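Local coordinates for protein ATP-dependent DNA helicase (PDB 5V9X) that probably uses ATP hydrolysis to move 3'-to-5' along a single DNA tracking strand and unwind RNA:DNA duplexes, at residues A[199-204]-A[547-552]. Sequence-based numbering, arbitrary orientation.
Sequences TKRGAH and GAIPDR. With nucleotides of chain B.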
loop_
_atom_site.group_PDB
_atom_site.type_symbol
_atom_site.label_atom_id
_atom_site.label_comp_id
_atom_site.label_asym_id
_atom_site.label_seq_id
_atom_site.Cartn_x
_atom_site.Cartn_y
_atom_site.Cartn_z
ATOM N N THR A 199 2.377 7.459 2.463
ATOM C CA THR A 199 0.981 7.697 2.123
ATOM C C THR A 199 0.404 8.796 3.002
ATOM O O THR A 199 0.944 9.127 4.061
ATOM C CB THR A 199 0.130 6.430 2.280
ATOM O OG1 THR A 199 0.225 5.953 3.630
ATOM C CG2 THR A 199 0.598 5.343 1.323
ATOM N N LYS A 200 -0.720 9.355 2.543
ATOM C CA LYS A 200 -1.467 10.304 3.359
ATOM C C LYS A 200 -2.052 9.648 4.599
ATOM O O LYS A 200 -2.409 10.352 5.549
ATOM C CB LYS A 200 -2.582 10.953 2.540
ATOM C CG LYS A 200 -2.088 11.785 1.376
ATOM C CD LYS A 200 -3.218 12.579 0.747
ATOM C CE LYS A 200 -2.766 13.237 -0.544
ATOM N NZ LYS A 200 -3.823 14.102 -1.132
ATOM N N ARG A 201 -2.170 8.319 4.609
ATOM C CA ARG A 201 -2.567 7.629 5.828
ATOM C C ARG A 201 -1.511 7.794 6.919
ATOM O O ARG A 201 -1.848 7.961 8.096
ATOM C CB ARG A 201 -2.818 6.151 5.530
ATOM C CG ARG A 201 -3.515 5.395 6.650
ATOM C CD ARG A 201 -3.691 3.931 6.291
ATOM N NE ARG A 201 -4.315 3.175 7.373
ATOM C CZ ARG A 201 -4.216 1.857 7.517
ATOM N NH1 ARG A 201 -3.508 1.145 6.649
ATOM N NH2 ARG A 201 -4.817 1.250 8.533
ATOM N N GLY A 202 -0.230 7.756 6.542
ATOM C CA GLY A 202 0.837 7.967 7.511
ATOM C C GLY A 202 0.970 9.415 7.931
ATOM O O GLY A 202 1.273 9.709 9.091
ATOM N N ALA A 203 0.754 10.340 6.991
ATOM C CA ALA A 203 0.700 11.752 7.351
ATOM C C ALA A 203 -0.436 12.008 8.330
ATOM O O ALA A 203 -0.279 12.753 9.306
ATOM C CB ALA A 203 0.538 12.611 6.100
ATOM N N HIS A 204 -1.590 11.390 8.077
ATOM C CA HIS A 204 -2.669 11.350 9.055
ATOM C C HIS A 204 -2.169 10.800 10.387
ATOM O O HIS A 204 -2.443 11.365 11.452
ATOM C CB HIS A 204 -3.807 10.493 8.492
ATOM C CG HIS A 204 -5.128 10.697 9.163
ATOM N ND1 HIS A 204 -5.523 9.971 10.267
ATOM C CD2 HIS A 204 -6.164 11.513 8.858
ATOM C CE1 HIS A 204 -6.739 10.346 10.623
ATOM N NE2 HIS A 204 -7.150 11.281 9.786
ATOM N N GLY A 547 -10.931 8.952 7.851
ATOM C CA GLY A 547 -9.491 9.100 7.799
ATOM C C GLY A 547 -8.962 9.539 6.449
ATOM O O GLY A 547 -9.540 10.417 5.803
ATOM N N ALA A 548 -7.858 8.931 6.012
ATOM C CA ALA A 548 -7.209 9.320 4.768
ATOM C C ALA A 548 -7.553 8.419 3.591
ATOM O O ALA A 548 -7.408 8.851 2.442
ATOM C CB ALA A 548 -5.687 9.341 4.948
ATOM N N ILE A 549 -7.997 7.194 3.837
ATOM C CA ILE A 549 -8.304 6.278 2.733
ATOM C C ILE A 549 -9.479 6.831 1.932
ATOM O O ILE A 549 -10.519 7.173 2.520
ATOM C CB ILE A 549 -8.609 4.879 3.268
ATOM C CG1 ILE A 549 -7.344 4.256 3.867
ATOM C CG2 ILE A 549 -9.163 3.993 2.162
ATOM C CD1 ILE A 549 -7.577 2.926 4.548
ATOM N N PRO A 550 -9.364 6.948 0.614
ATOM C CA PRO A 550 -10.432 7.572 -0.171
ATOM C C PRO A 550 -11.551 6.605 -0.517
ATOM O O PRO A 550 -11.366 5.387 -0.593
ATOM C CB PRO A 550 -9.702 8.031 -1.438
ATOM C CG PRO A 550 -8.606 7.032 -1.598
ATOM C CD PRO A 550 -8.173 6.653 -0.204
ATOM N N ASP A 551 -12.734 7.175 -0.733
ATOM C CA ASP A 551 -13.870 6.434 -1.274
ATOM C C ASP A 551 -13.644 6.251 -2.767
ATOM O O ASP A 551 -13.792 7.191 -3.551
ATOM C CB ASP A 551 -15.180 7.166 -1.008
ATOM C CG ASP A 551 -15.679 6.980 0.412
ATOM O OD1 ASP A 551 -15.049 6.216 1.173
ATOM O OD2 ASP A 551 -16.708 7.598 0.765
ATOM N N ARG A 552 -13.267 5.043 -3.165
ATOM C CA ARG A 552 -13.188 4.682 -4.570
ATOM C C ARG A 552 -14.412 3.867 -4.967
ATOM O O ARG A 552 -15.121 3.314 -4.124
ATOM C CB ARG A 552 -11.908 3.895 -4.866
ATOM C CG ARG A 552 -10.799 4.737 -5.462
ATOM C CD ARG A 552 -9.551 4.693 -4.607
ATOM N NE ARG A 552 -8.524 5.607 -5.100
ATOM C CZ ARG A 552 -7.304 5.707 -4.581
ATOM N NH1 ARG A 552 -6.951 4.946 -3.552
ATOM N NH2 ARG A 552 -6.434 6.568 -5.092
ATOM P P DG B 9 -7.948 -3.529 7.550
ATOM O OP1 DG B 9 -7.280 -4.292 8.627
ATOM O OP2 DG B 9 -9.055 -4.141 6.779
ATOM O "O5'" DG B 9 -8.471 -2.151 8.151
ATOM C "C5'" DG B 9 -7.540 -1.215 8.674
ATOM C "C4'" DG B 9 -8.222 0.099 9.000
ATOM O "O4'" DG B 9 -8.570 0.781 7.770
ATOM C "C3'" DG B 9 -9.512 -0.031 9.802
ATOM O "O3'" DG B 9 -9.573 0.990 10.783
ATOM C "C2'" DG B 9 -10.606 0.129 8.747
ATOM C "C1'" DG B 9 -9.951 1.067 7.742
ATOM N N9 DG B 9 -10.423 0.870 6.376
ATOM C C8 DG B 9 -10.343 -0.283 5.634
ATOM N N7 DG B 9 -10.843 -0.166 4.437
ATOM C C5 DG B 9 -11.279 1.149 4.376
ATOM C C6 DG B 9 -11.906 1.849 3.321
ATOM O O6 DG B 9 -12.210 1.430 2.196
ATOM N N1 DG B 9 -12.185 3.167 3.670
ATOM C C2 DG B 9 -11.892 3.737 4.888
ATOM N N2 DG B 9 -12.237 5.026 5.040
ATOM N N3 DG B 9 -11.302 3.090 5.888
ATOM C C4 DG B 9 -11.027 1.803 5.561
ATOM P P DT B 8 -9.231 -5.257 2.255
ATOM O OP1 DT B 8 -9.397 -6.583 2.885
ATOM O OP2 DT B 8 -10.424 -4.516 1.789
ATOM O "O5'" DT B 8 -8.417 -4.307 3.250
ATOM C "C5'" DT B 8 -7.082 -4.640 3.617
ATOM C "C4'" DT B 8 -6.361 -3.431 4.186
ATOM O "O4'" DT B 8 -6.074 -2.491 3.136
ATOM C "C3'" DT B 8 -7.156 -2.639 5.213
ATOM O "O3'" DT B 8 -6.807 -3.076 6.514
ATOM C "C2'" DT B 8 -6.730 -1.174 4.975
ATOM C "C1'" DT B 8 -5.848 -1.238 3.723
ATOM N N1 DT B 8 -6.155 -0.183 2.714
ATOM C C2 DT B 8 -5.215 0.785 2.449
ATOM O O2 DT B 8 -4.130 0.829 2.999
ATOM N N3 DT B 8 -5.591 1.706 1.509
ATOM C C4 DT B 8 -6.792 1.755 0.821
ATOM O O4 DT B 8 -7.037 2.626 -0.008
ATOM C C5 DT B 8 -7.733 0.711 1.148
ATOM C C7 DT B 8 -9.067 0.659 0.468
ATOM C C6 DT B 8 -7.373 -0.196 2.068
#
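Ile549 lodges its side chain between two successive bases of the bound DNA strand while touching Arg201 of the helix, which reaches the same two nucleotides. The wedge is evident from its branches: CD1 lies 3.8 Å from both DG9 C4 and DT8 C2 of chain B, and CG2, 3.5 Å from DG9 N1 of chain B, also meets the thymine. CG1 stands anti to the carbonyl carbon, and the extended chi2 (174°) carries CD1 onward between the bases and to one side of the Arg201 guanidinium, offset toward its rim, with Ile549 CD1 4.3 Å from Arg201 NE. Arg201, extended from CG to NE, brings NH2 to 3.6 Å from DG9 C4' of chain B, a sugar contact; the group is fixed by a salt bridge from NE to Glu168 and a hydrogen bond from NH2 to the carbonyl of Pro105. On the neighbouring loop residue, Ala548 CB packs against the first turn of helix 200-213, 3.5 Å from Lys200 O, an oxygen already engaged by the backbone bond from His204 N. The helix belongs to the DEAD/DEAH-box region and the loop to the winged-helix region of this Lhr-type helicase, so the contact joins two parts of the enzyme beside its DNA, consistent with a place on the tracking path. No hydrogen bond crosses between the segments. Instead Gln466 links them, accepting from His204 NE2 and donating to Gly547 O. With CG anti to the backbone N (chi1 -162°), the His204 ring turns toward Gly547 and Ala548: NE2 is 3.8 Å from Gly547 CA, and Ala548 N lies over one face, offset toward the rim. Lys200 heads away from the loop to salt bridges with Asp462 and Glu830.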